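Local coordinates for protein maquette-3 (Escherichia coli, PDB 6Z0C) that is a designed four-helix bundle with no known natural function, apparently made to explore how networks of charged groups can be buried in a hydrophobic core, at residues K33-I38 with K167-L172; R43-K48 with D153-L158; E47-P52 with S56-Q61; E73-T78 with Q127-Q132. One frame throughout, in Å; residues are numbered along the deposited sequence.

Contact 1: residues K33-I38 with K167-L172; sequences KIKLQI and KQQREL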
# COMPACT_ATOMS: atom_id res chain seq x y z
N LYS A 33 -6.29 -4.71 -12.03
CA LYS A 33 -6.70 -5.65 -13.10
C LYS A 33 -7.93 -6.45 -12.64
O LYS A 33 -8.96 -6.40 -13.35
CB LYS A 33 -5.54 -6.57 -13.50
CG LYS A 33 -5.83 -7.48 -14.69
CD LYS A 33 -4.68 -8.40 -15.06
CE LYS A 33 -3.39 -7.66 -15.36
NZ LYS A 33 -2.35 -8.57 -15.91
N ILE A 34 -7.86 -7.14 -11.50
CA ILE A 34 -8.99 -7.99 -11.03
C ILE A 34 -10.20 -7.10 -10.72
O ILE A 34 -11.32 -7.53 -11.03
CB ILE A 34 -8.64 -8.91 -9.83
CG1 ILE A 34 -9.86 -9.77 -9.47
CG2 ILE A 34 -8.14 -8.12 -8.63
CD1 ILE A 34 -9.55 -10.96 -8.58
N LYS A 35 -10.00 -5.92 -10.13
CA LYS A 35 -11.13 -5.06 -9.69
C LYS A 35 -11.88 -4.53 -10.92
O LYS A 35 -13.12 -4.50 -10.88
CB LYS A 35 -10.66 -3.98 -8.71
CG LYS A 35 -10.43 -4.50 -7.30
CD LYS A 35 -10.24 -3.43 -6.23
CE LYS A 35 -11.43 -2.51 -6.05
NZ LYS A 35 -12.61 -3.22 -5.53
N LEU A 36 -11.17 -4.19 -12.00
CA LEU A 36 -11.82 -3.74 -13.26
C LEU A 36 -12.56 -4.92 -13.90
O LEU A 36 -13.68 -4.70 -14.41
CB LEU A 36 -10.77 -3.14 -14.21
CG LEU A 36 -11.34 -2.41 -15.43
CD1 LEU A 36 -12.43 -1.42 -15.04
CD2 LEU A 36 -10.23 -1.69 -16.19
N GLN A 37 -11.99 -6.13 -13.85
CA GLN A 37 -12.66 -7.37 -14.34
C GLN A 37 -13.96 -7.56 -13.55
O GLN A 37 -14.99 -7.85 -14.17
CB GLN A 37 -11.72 -8.58 -14.21
CG GLN A 37 -10.57 -8.55 -15.21
CD GLN A 37 -9.58 -9.67 -15.03
OE1 GLN A 37 -9.46 -10.27 -13.96
NE2 GLN A 37 -8.84 -9.97 -16.09
N ILE A 38 -13.92 -7.34 -12.23
CA ILE A 38 -15.10 -7.52 -11.33
C ILE A 38 -16.15 -6.45 -11.62
O ILE A 38 -17.34 -6.80 -11.59
CB ILE A 38 -14.66 -7.59 -9.86
CG1 ILE A 38 -14.08 -8.97 -9.55
CG2 ILE A 38 -15.81 -7.23 -8.92
CD1 ILE A 38 -13.34 -9.07 -8.25
N LYS A 167 -8.08 -11.47 -0.38
CA LYS A 167 -6.77 -12.13 -0.13
C LYS A 167 -5.64 -11.17 -0.53
O LYS A 167 -4.68 -11.03 0.26
CB LYS A 167 -6.61 -13.43 -0.92
CG LYS A 167 -7.31 -14.65 -0.33
CD LYS A 167 -6.97 -15.93 -1.06
CE LYS A 167 -7.66 -17.15 -0.50
NZ LYS A 167 -9.08 -17.21 -0.90
N GLN A 168 -5.75 -10.55 -1.71
CA GLN A 168 -4.72 -9.63 -2.26
C GLN A 168 -4.65 -8.34 -1.43
O GLN A 168 -3.53 -7.84 -1.24
CB GLN A 168 -5.01 -9.33 -3.73
CG GLN A 168 -4.85 -10.55 -4.63
CD GLN A 168 -5.14 -10.26 -6.08
OE1 GLN A 168 -5.79 -11.04 -6.77
NE2 GLN A 168 -4.67 -9.12 -6.56
N GLN A 169 -5.78 -7.82 -0.96
CA GLN A 169 -5.79 -6.58 -0.13
C GLN A 169 -5.13 -6.85 1.23
O GLN A 169 -4.41 -5.97 1.71
CB GLN A 169 -7.20 -6.01 0.00
CG GLN A 169 -7.59 -5.13 -1.18
CD GLN A 169 -9.07 -4.90 -1.28
OE1 GLN A 169 -9.86 -5.55 -0.59
NE2 GLN A 169 -9.47 -3.97 -2.13
N ARG A 170 -5.31 -8.04 1.81
CA ARG A 170 -4.62 -8.43 3.07
C ARG A 170 -3.12 -8.57 2.81
O ARG A 170 -2.32 -8.23 3.71
CB ARG A 170 -5.16 -9.75 3.62
CG ARG A 170 -6.60 -9.66 4.08
CD ARG A 170 -6.92 -10.74 5.09
NE ARG A 170 -8.35 -10.88 5.23
CZ ARG A 170 -9.14 -10.07 5.92
NH1 ARG A 170 -8.64 -9.02 6.56
NH2 ARG A 170 -10.44 -10.31 5.97
N GLU A 171 -2.75 -9.09 1.64
CA GLU A 171 -1.33 -9.22 1.21
C GLU A 171 -0.73 -7.81 1.13
O GLU A 171 0.39 -7.62 1.62
CB GLU A 171 -1.26 -9.98 -0.11
CG GLU A 171 -0.05 -10.89 -0.22
CD GLU A 171 0.03 -11.97 0.85
OE1 GLU A 171 -0.83 -12.88 0.85
OE2 GLU A 171 0.94 -11.89 1.68
N LEU A 172 -1.47 -6.86 0.56
CA LEU A 172 -1.03 -5.45 0.39
C LEU A 172 -0.87 -4.80 1.78
O LEU A 172 0.15 -4.13 1.99
CB LEU A 172 -2.05 -4.70 -0.47
CG LEU A 172 -1.76 -3.23 -0.74
CD1 LEU A 172 -0.37 -3.04 -1.33
CD2 LEU A 172 -2.81 -2.63 -1.66
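I34 and Q168 reach for each other from opposite directions, and the pair is a worked case of a carboxamide set against hydrocarbon. With CG anti to the carbonyl carbon (chi1 -67°) and the chain extended beyond it, Q168 sends its amide across the gap between helices 4-48 and 152-194, where the nearest CA atoms, those of I34 and Q168, are still 9.9 Å apart. I34 receives it with two methyl groups: CG2 lies 4.2 Å from Q168 NE2, while CD1 stands 4.2 Å from Q168 OE1. These are van der Waals touches; OE1 has its hydrogen bond with Q164 of its own helix.

Alongside, K35 and Q169 form the second touch, again through carbon: K35 CD is 4.2 Å from Q169 NE2. From CG onward the lysine folds back through two successive kinks (chi3 62°, chi4 66°), and its NZ makes salt bridges with E136 and E65 and a hydrogen bond with Q68. One buried ammonium thereby joins helix 4-48 to helices 105-144 and 52-99.

The chemistry is lopsided. No hydrogen bond spans the two segments, and Q168 NE2 is buried without a partner in the model, a probable energetic cost, whereas the paired carboxylates would be expected to keep K35 protonated, consistent with a designed buried charge network.

Contact 2: residues R43-K48 with D153-L158; sequences REASEK and DELREL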
# COMPACT_ATOMS: atom_id res chain seq x y z
N ARG A 43 -21.56 -5.28 -13.59
CA ARG A 43 -22.41 -4.61 -14.61
C ARG A 43 -23.23 -5.67 -15.35
O ARG A 43 -24.45 -5.48 -15.49
CB ARG A 43 -21.56 -3.77 -15.57
CG ARG A 43 -22.37 -3.03 -16.63
CD ARG A 43 -23.39 -2.09 -16.02
NE ARG A 43 -24.24 -1.46 -17.03
CZ ARG A 43 -24.05 -0.26 -17.55
NH1 ARG A 43 -23.02 0.49 -17.19
NH2 ARG A 43 -24.91 0.20 -18.45
N GLU A 44 -22.60 -6.76 -15.79
CA GLU A 44 -23.27 -7.87 -16.52
C GLU A 44 -24.35 -8.49 -15.61
O GLU A 44 -25.49 -8.63 -16.09
CB GLU A 44 -22.26 -8.92 -16.97
CG GLU A 44 -22.90 -10.11 -17.67
CD GLU A 44 -22.01 -10.89 -18.61
OE1 GLU A 44 -20.82 -10.53 -18.75
OE2 GLU A 44 -22.50 -11.87 -19.21
N ALA A 45 -24.00 -8.83 -14.37
CA ALA A 45 -24.94 -9.42 -13.38
C ALA A 45 -26.12 -8.47 -13.14
O ALA A 45 -27.26 -8.94 -13.10
CB ALA A 45 -24.21 -9.74 -12.09
N SER A 46 -25.84 -7.17 -13.01
CA SER A 46 -26.84 -6.09 -12.81
C SER A 46 -27.82 -6.04 -14.00
O SER A 46 -29.04 -5.93 -13.76
CB SER A 46 -26.17 -4.77 -12.60
OG SER A 46 -27.14 -3.77 -12.32
N GLU A 47 -27.29 -6.09 -15.23
CA GLU A 47 -28.10 -6.04 -16.48
C GLU A 47 -29.04 -7.25 -16.54
O GLU A 47 -30.18 -7.08 -16.98
CB GLU A 47 -27.19 -5.99 -17.71
CG GLU A 47 -26.39 -4.71 -17.85
CD GLU A 47 -27.18 -3.44 -18.10
OE1 GLU A 47 -26.67 -2.36 -17.77
OE2 GLU A 47 -28.30 -3.54 -18.63
N LYS A 48 -28.57 -8.42 -16.10
CA LYS A 48 -29.29 -9.72 -16.20
C LYS A 48 -30.32 -9.90 -15.07
O LYS A 48 -31.30 -10.64 -15.29
CB LYS A 48 -28.29 -10.89 -16.13
CG LYS A 48 -27.50 -11.16 -17.39
CD LYS A 48 -26.30 -12.06 -17.14
CE LYS A 48 -26.29 -13.29 -18.02
NZ LYS A 48 -25.16 -14.18 -17.69
N ASP A 153 -25.50 -18.43 -10.81
CA ASP A 153 -24.19 -18.80 -11.40
C ASP A 153 -23.25 -17.58 -11.41
O ASP A 153 -22.13 -17.70 -10.88
CB ASP A 153 -24.35 -19.38 -12.81
CG ASP A 153 -24.80 -20.83 -12.82
OD1 ASP A 153 -24.96 -21.41 -11.73
OD2 ASP A 153 -24.98 -21.38 -13.93
N GLU A 154 -23.68 -16.46 -11.99
CA GLU A 154 -22.84 -15.24 -12.13
C GLU A 154 -22.56 -14.66 -10.74
O GLU A 154 -21.44 -14.15 -10.52
CB GLU A 154 -23.45 -14.21 -13.08
CG GLU A 154 -24.84 -13.71 -12.69
CD GLU A 154 -25.99 -14.29 -13.49
OE1 GLU A 154 -25.97 -15.51 -13.76
OE2 GLU A 154 -26.91 -13.53 -13.83
N LEU A 155 -23.51 -14.74 -9.81
CA LEU A 155 -23.33 -14.18 -8.44
C LEU A 155 -22.30 -15.03 -7.68
O LEU A 155 -21.48 -14.43 -6.96
CB LEU A 155 -24.69 -14.12 -7.72
CG LEU A 155 -25.70 -13.15 -8.35
CD1 LEU A 155 -27.04 -13.21 -7.63
CD2 LEU A 155 -25.17 -11.73 -8.35
N ARG A 156 -22.29 -16.35 -7.88
CA ARG A 156 -21.30 -17.27 -7.26
C ARG A 156 -19.91 -16.96 -7.83
O ARG A 156 -18.95 -16.95 -7.05
CB ARG A 156 -21.69 -18.74 -7.46
CG ARG A 156 -21.35 -19.64 -6.28
CD ARG A 156 -22.00 -21.00 -6.37
NE ARG A 156 -21.13 -22.00 -6.97
CZ ARG A 156 -20.36 -22.87 -6.30
NH1 ARG A 156 -20.35 -22.88 -4.97
NH2 ARG A 156 -19.61 -23.72 -6.96
N GLU A 157 -19.80 -16.71 -9.14
CA GLU A 157 -18.53 -16.32 -9.81
C GLU A 157 -18.05 -14.97 -9.26
O GLU A 157 -16.84 -14.81 -9.03
CB GLU A 157 -18.69 -16.27 -11.33
CG GLU A 157 -18.68 -17.65 -11.98
CD GLU A 157 -17.47 -18.49 -11.62
OE1 GLU A 157 -17.62 -19.42 -10.80
OE2 GLU A 157 -16.37 -18.20 -12.14
N LEU A 158 -18.98 -14.03 -9.06
CA LEU A 158 -18.70 -12.68 -8.51
C LEU A 158 -18.14 -12.83 -7.09
O LEU A 158 -17.16 -12.15 -6.76
CB LEU A 158 -20.00 -11.88 -8.54
CG LEU A 158 -19.92 -10.43 -8.07
CD1 LEU A 158 -18.97 -9.62 -8.95
CD2 LEU A 158 -21.30 -9.80 -8.05
O HOH W 1 -27.94 -11.33 -11.93
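Antiparallel helix packing near one end of a four-helix bundle brings A45 of helix 4-48 against E154 of helix 152-194. The short axes of the two segments pass 10.1 Å apart, with 156° between their N-to-C directions, and the CA atoms of A45 and E154 are only 6.3 Å from each other. An alanine methyl is small enough to sit at such a closely approached position: A45 CB touches E154 CG at 4.1 Å and L155 CD2 at 4.3 Å.

E154 carries its CG between the backbone N and the carbonyl carbon (chi1 59°), which sets the methylene on the methyl, and a bend at chi2 (-103°) turns the carboxylate along the surface toward K48. In an antiparallel bundle the last turn of one helix thus lies beside the first turns of another, and carbonyls near that helix end can take partners from outside the helix. At A45 O a water adds itself to the backbone amides already there, donating to A45 O at 2.7 Å and to E154 OE2 at 3.1 Å, and so tying backbone to carboxylate across the interface. S46 O is likewise reached by NZ of K55, on helix 52-99.

K48 lies across the carboxylate with its aliphatic part, CD being 3.7 Å from E154 OE2. Its NZ remains 4.2 Å from E154 OE1, beyond a salt bridge though near enough for some attraction, while NZ also makes a long, weak ion pair with E44 of its own helix. Facing inward, the A45 methyl and L155 both rest on L58 of helix 52-99.

Contact 3: residues E47-P52 with S56-Q61; sequences EKARNP and SVLQKQ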
# COMPACT_ATOMS: atom_id res chain seq x y z
N GLU A 47 -27.29 -6.09 -15.23
CA GLU A 47 -28.10 -6.04 -16.48
C GLU A 47 -29.04 -7.25 -16.54
O GLU A 47 -30.18 -7.08 -16.98
CB GLU A 47 -27.19 -5.99 -17.71
CG GLU A 47 -26.39 -4.71 -17.85
CD GLU A 47 -27.18 -3.44 -18.10
OE1 GLU A 47 -26.67 -2.36 -17.77
OE2 GLU A 47 -28.30 -3.54 -18.63
N LYS A 48 -28.57 -8.42 -16.10
CA LYS A 48 -29.29 -9.72 -16.20
C LYS A 48 -30.32 -9.90 -15.07
O LYS A 48 -31.30 -10.64 -15.29
CB LYS A 48 -28.29 -10.89 -16.13
CG LYS A 48 -27.50 -11.16 -17.39
CD LYS A 48 -26.30 -12.06 -17.14
CE LYS A 48 -26.29 -13.29 -18.02
NZ LYS A 48 -25.16 -14.18 -17.69
N ALA A 49 -30.08 -9.29 -13.91
CA ALA A 49 -30.85 -9.50 -12.66
C ALA A 49 -32.35 -9.27 -12.90
O ALA A 49 -32.71 -8.15 -13.32
CB ALA A 49 -30.32 -8.60 -11.57
N ARG A 50 -33.18 -10.29 -12.64
CA ARG A 50 -34.66 -10.26 -12.79
C ARG A 50 -35.31 -9.81 -11.47
O ARG A 50 -36.35 -9.13 -11.52
CB ARG A 50 -35.18 -11.64 -13.20
CG ARG A 50 -34.43 -12.27 -14.37
CD ARG A 50 -35.23 -13.33 -15.11
NE ARG A 50 -35.30 -14.61 -14.42
CZ ARG A 50 -34.38 -15.58 -14.48
NH1 ARG A 50 -33.28 -15.42 -15.19
NH2 ARG A 50 -34.57 -16.71 -13.81
N ASN A 51 -34.71 -10.18 -10.33
CA ASN A 51 -35.21 -9.84 -8.97
C ASN A 51 -34.79 -8.40 -8.66
O ASN A 51 -33.60 -8.11 -8.60
CB ASN A 51 -34.70 -10.82 -7.92
CG ASN A 51 -34.93 -12.27 -8.28
OD1 ASN A 51 -34.02 -13.09 -8.17
ND2 ASN A 51 -36.13 -12.60 -8.74
N PRO A 52 -35.74 -7.45 -8.46
CA PRO A 52 -35.38 -6.05 -8.22
C PRO A 52 -34.45 -5.84 -7.01
O PRO A 52 -33.61 -4.97 -7.10
CB PRO A 52 -36.73 -5.37 -7.98
CG PRO A 52 -37.73 -6.26 -8.68
CD PRO A 52 -37.19 -7.66 -8.47
N SER A 56 -30.92 -3.93 -7.31
CA SER A 56 -30.66 -2.80 -6.38
C SER A 56 -29.30 -2.96 -5.70
O SER A 56 -28.52 -1.99 -5.71
CB SER A 56 -31.77 -2.68 -5.37
OG SER A 56 -31.44 -1.70 -4.40
N VAL A 57 -29.03 -4.14 -5.13
CA VAL A 57 -27.76 -4.45 -4.40
C VAL A 57 -26.58 -4.31 -5.37
O VAL A 57 -25.59 -3.62 -5.02
CB VAL A 57 -27.80 -5.85 -3.77
CG1 VAL A 57 -26.41 -6.36 -3.41
CG2 VAL A 57 -28.71 -5.89 -2.55
N LEU A 58 -26.68 -4.93 -6.55
CA LEU A 58 -25.59 -4.96 -7.56
C LEU A 58 -25.32 -3.55 -8.08
O LEU A 58 -24.13 -3.18 -8.19
CB LEU A 58 -25.98 -5.91 -8.70
CG LEU A 58 -26.12 -7.38 -8.31
CD1 LEU A 58 -26.71 -8.19 -9.46
CD2 LEU A 58 -24.79 -7.97 -7.86
N GLN A 59 -26.37 -2.78 -8.39
CA GLN A 59 -26.24 -1.41 -8.97
C GLN A 59 -25.57 -0.47 -7.95
O GLN A 59 -24.68 0.30 -8.36
CB GLN A 59 -27.59 -0.86 -9.42
CG GLN A 59 -27.81 -1.01 -10.92
CD GLN A 59 -29.19 -0.63 -11.38
OE1 GLN A 59 -30.07 -0.30 -10.58
NE2 GLN A 59 -29.41 -0.68 -12.69
N LYS A 60 -25.95 -0.52 -6.68
CA LYS A 60 -25.39 0.44 -5.68
C LYS A 60 -23.93 0.07 -5.41
O LYS A 60 -23.12 1.00 -5.23
CB LYS A 60 -26.30 0.58 -4.45
CG LYS A 60 -26.34 -0.57 -3.46
CD LYS A 60 -27.09 -0.21 -2.18
CE LYS A 60 -28.01 -1.29 -1.68
NZ LYS A 60 -27.27 -2.45 -1.13
N GLN A 61 -23.56 -1.22 -5.48
CA GLN A 61 -22.14 -1.66 -5.32
C GLN A 61 -21.31 -1.20 -6.52
O GLN A 61 -20.12 -0.87 -6.33
CB GLN A 61 -22.04 -3.17 -5.13
CG GLN A 61 -20.61 -3.68 -5.04
CD GLN A 61 -19.83 -3.08 -3.90
OE1 GLN A 61 -20.39 -2.58 -2.93
NE2 GLN A 61 -18.51 -3.13 -4.01
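A helix-loop-helix turn links helix 4-48 to helix 52-99; A49 on L58 joins the connection to the second helix, and P52 with S56 makes the bond that starts that helix. A49 is the first residue to leave the helical conformation, its psi of 122° swinging the chain out of the finished helix. Its methyl points back at the next helix, where A49 CB meets L58 CD1 at 4.2 Å. This is an apolar touch between one small group and the tip of one leucine branch, made while the CA atoms of A49 and L58 stand 8.6 Å apart.

The second contact is a backbone one. P52 opens the new helix, and its carbonyl receives the amide of S56, with 2.9 Å from S56 N to P52 O, the ordinary bond between residues four apart. Proline suits a first turn because its nitrogen, which has no hydrogen to give, is asked for none there. N51 occupies the N-cap position just before it, but its side chain makes no capping bond, so the helix begins without that aid. The S56 side chain approaches the same acceptor through carbon, S56 CB lying 3.4 Å from P52 O; its OG is anti to the backbone N (chi1 174°), directed away from P52 O.

The turn sits at the end of the bundle, with P52 and S56 exposed and L58 buried. L58 faces L42 and A45 on helix 4-48 and L155 and L158 on helix 152-194, while the adjoining V57 leans on F139 of helix 105-144.

Contact 4: residues E73-T78 with Q127-Q132; sequences ETLQQT and QLVAKQ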
# COMPACT_ATOMS: atom_id res chain seq x y z
N GLU A 73 -5.48 3.99 -7.73
CA GLU A 73 -4.61 4.84 -8.57
C GLU A 73 -3.93 5.90 -7.68
O GLU A 73 -2.76 6.21 -7.95
CB GLU A 73 -5.40 5.45 -9.74
CG GLU A 73 -5.87 4.41 -10.75
CD GLU A 73 -4.80 3.77 -11.62
OE1 GLU A 73 -3.61 4.11 -11.45
OE2 GLU A 73 -5.15 2.94 -12.48
N THR A 74 -4.63 6.40 -6.65
CA THR A 74 -4.05 7.28 -5.60
C THR A 74 -2.91 6.56 -4.88
O THR A 74 -1.87 7.21 -4.62
CB THR A 74 -5.12 7.75 -4.59
OG1 THR A 74 -6.01 8.62 -5.28
CG2 THR A 74 -4.54 8.45 -3.39
N LEU A 75 -3.09 5.28 -4.55
CA LEU A 75 -2.07 4.47 -3.84
C LEU A 75 -0.82 4.31 -4.71
O LEU A 75 0.29 4.36 -4.16
CB LEU A 75 -2.66 3.11 -3.45
CG LEU A 75 -3.77 3.15 -2.39
CD1 LEU A 75 -4.18 1.74 -1.99
CD2 LEU A 75 -3.35 3.94 -1.16
N GLN A 76 -0.99 4.15 -6.03
CA GLN A 76 0.14 4.08 -7.00
C GLN A 76 0.99 5.35 -6.90
O GLN A 76 2.23 5.23 -6.86
CB GLN A 76 -0.38 3.90 -8.43
CG GLN A 76 -0.53 2.45 -8.84
CD GLN A 76 0.76 1.85 -9.35
OE1 GLN A 76 1.61 2.54 -9.91
NE2 GLN A 76 0.92 0.55 -9.16
N GLN A 77 0.33 6.51 -6.87
CA GLN A 77 0.99 7.84 -6.80
C GLN A 77 1.67 7.99 -5.43
O GLN A 77 2.79 8.52 -5.39
CB GLN A 77 -0.03 8.94 -7.09
CG GLN A 77 -0.47 8.97 -8.55
CD GLN A 77 -1.66 9.86 -8.82
OE1 GLN A 77 -2.14 10.57 -7.94
NE2 GLN A 77 -2.14 9.82 -10.05
N THR A 78 1.03 7.52 -4.36
CA THR A 78 1.58 7.53 -2.98
C THR A 78 2.86 6.67 -2.93
O THR A 78 3.86 7.15 -2.36
CB THR A 78 0.53 7.07 -1.96
OG1 THR A 78 -0.60 7.94 -2.10
CG2 THR A 78 1.03 7.11 -0.53
N GLN A 127 -4.36 3.06 6.18
CA GLN A 127 -5.75 3.48 6.52
C GLN A 127 -6.66 3.27 5.30
O GLN A 127 -7.77 2.74 5.47
CB GLN A 127 -5.80 4.94 6.97
CG GLN A 127 -5.19 5.17 8.35
CD GLN A 127 -5.01 6.63 8.68
OE1 GLN A 127 -5.41 7.53 7.94
NE2 GLN A 127 -4.39 6.88 9.83
N LEU A 128 -6.19 3.67 4.11
CA LEU A 128 -6.99 3.62 2.86
C LEU A 128 -7.21 2.16 2.44
O LEU A 128 -8.35 1.82 2.06
CB LEU A 128 -6.28 4.44 1.78
CG LEU A 128 -6.22 5.95 2.04
CD1 LEU A 128 -5.34 6.64 1.01
CD2 LEU A 128 -7.60 6.57 2.06
N VAL A 129 -6.17 1.32 2.53
CA VAL A 129 -6.28 -0.13 2.20
C VAL A 129 -7.19 -0.83 3.22
O VAL A 129 -8.04 -1.65 2.79
CB VAL A 129 -4.89 -0.81 2.11
CG1 VAL A 129 -5.02 -2.31 1.89
CG2 VAL A 129 -4.03 -0.19 1.02
N ALA A 130 -7.02 -0.54 4.51
CA ALA A 130 -7.83 -1.10 5.62
C ALA A 130 -9.32 -0.78 5.38
O ALA A 130 -10.15 -1.68 5.56
CB ALA A 130 -7.36 -0.56 6.94
N LYS A 131 -9.62 0.46 4.99
CA LYS A 131 -11.01 0.93 4.73
C LYS A 131 -11.57 0.19 3.51
O LYS A 131 -12.71 -0.30 3.60
CB LYS A 131 -11.02 2.46 4.55
CG LYS A 131 -12.38 3.07 4.23
CD LYS A 131 -13.54 2.47 5.02
CE LYS A 131 -14.76 3.36 5.08
NZ LYS A 131 -15.32 3.62 3.73
N GLN A 132 -10.81 0.09 2.42
CA GLN A 132 -11.28 -0.60 1.19
C GLN A 132 -11.56 -2.07 1.53
O GLN A 132 -12.58 -2.60 1.08
CB GLN A 132 -10.27 -0.45 0.04
CG GLN A 132 -10.81 -0.99 -1.28
CD GLN A 132 -9.99 -0.56 -2.48
OE1 GLN A 132 -9.40 -1.38 -3.17
NE2 GLN A 132 -9.98 0.73 -2.74
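Helices 52-99 and 105-144 run in opposite directions here, coming nearest at L75 and L128, whose CA atoms are 8.4 Å apart. Between them lies a small apolar cluster built on the fork of one leucine. L75 has CG anti to its carbonyl carbon (chi1 -67°), and its two methyls are shared between successive residues of the facing helix. CD1 presses on V129, with 3.6 Å from L75 CD1 to V129 CG2. CD2 goes to L128, lying 4.0 Å from L128 CD1 and 4.2 Å from L128 CB. Both partners are met at a slant. V129 can answer because its CG2 is the branch set beside the backbone N, whereas CG1 is anti to that nitrogen.

A core of this kind tolerates a hydroxyl if the hydroxyl is satisfied locally, and T78 illustrates the rule. T78 OG1 donates to T74 O at 2.9 Å, one turn back, from above the carbonyl plane (41° out of it). The same oxygen accepts T78 N, also at 2.9 Å, so two donors of one residue converge on it and the hydroxyl's proton is used within its own helix.

The contact is buried, its centre about 6 Å from the centre of the chain. F125 of helix 105-144 lies against both L75 and T78, L128 also touches L71 of helix 52-99, and V129 reaches L172 and L173 on helix 152-194, bringing a third helix onto the cluster.

In the fold
Chemistry follows position here. Contact 4, nearest the chain's centre and the buried one, is a meeting of methyl groups; contact 1, about 12 Å away between centres, is partly buried and mixes glutamine amides with aliphatic carbon beside the buried, salt-bridged K35. They touch through K35 on Q132 and L172 on V129. Contacts 2 and 3 lie at one end, where exposed charges, a bridging water and a chain turn take over. Contacts 1 and 2 both join helices 4-48 and 152-194 and touch through I38 and L158. Contact 3 shares E47 and K48 with contact 2, and its L58 packs against A45 and L155, continuing the apolar interior toward the bundle end.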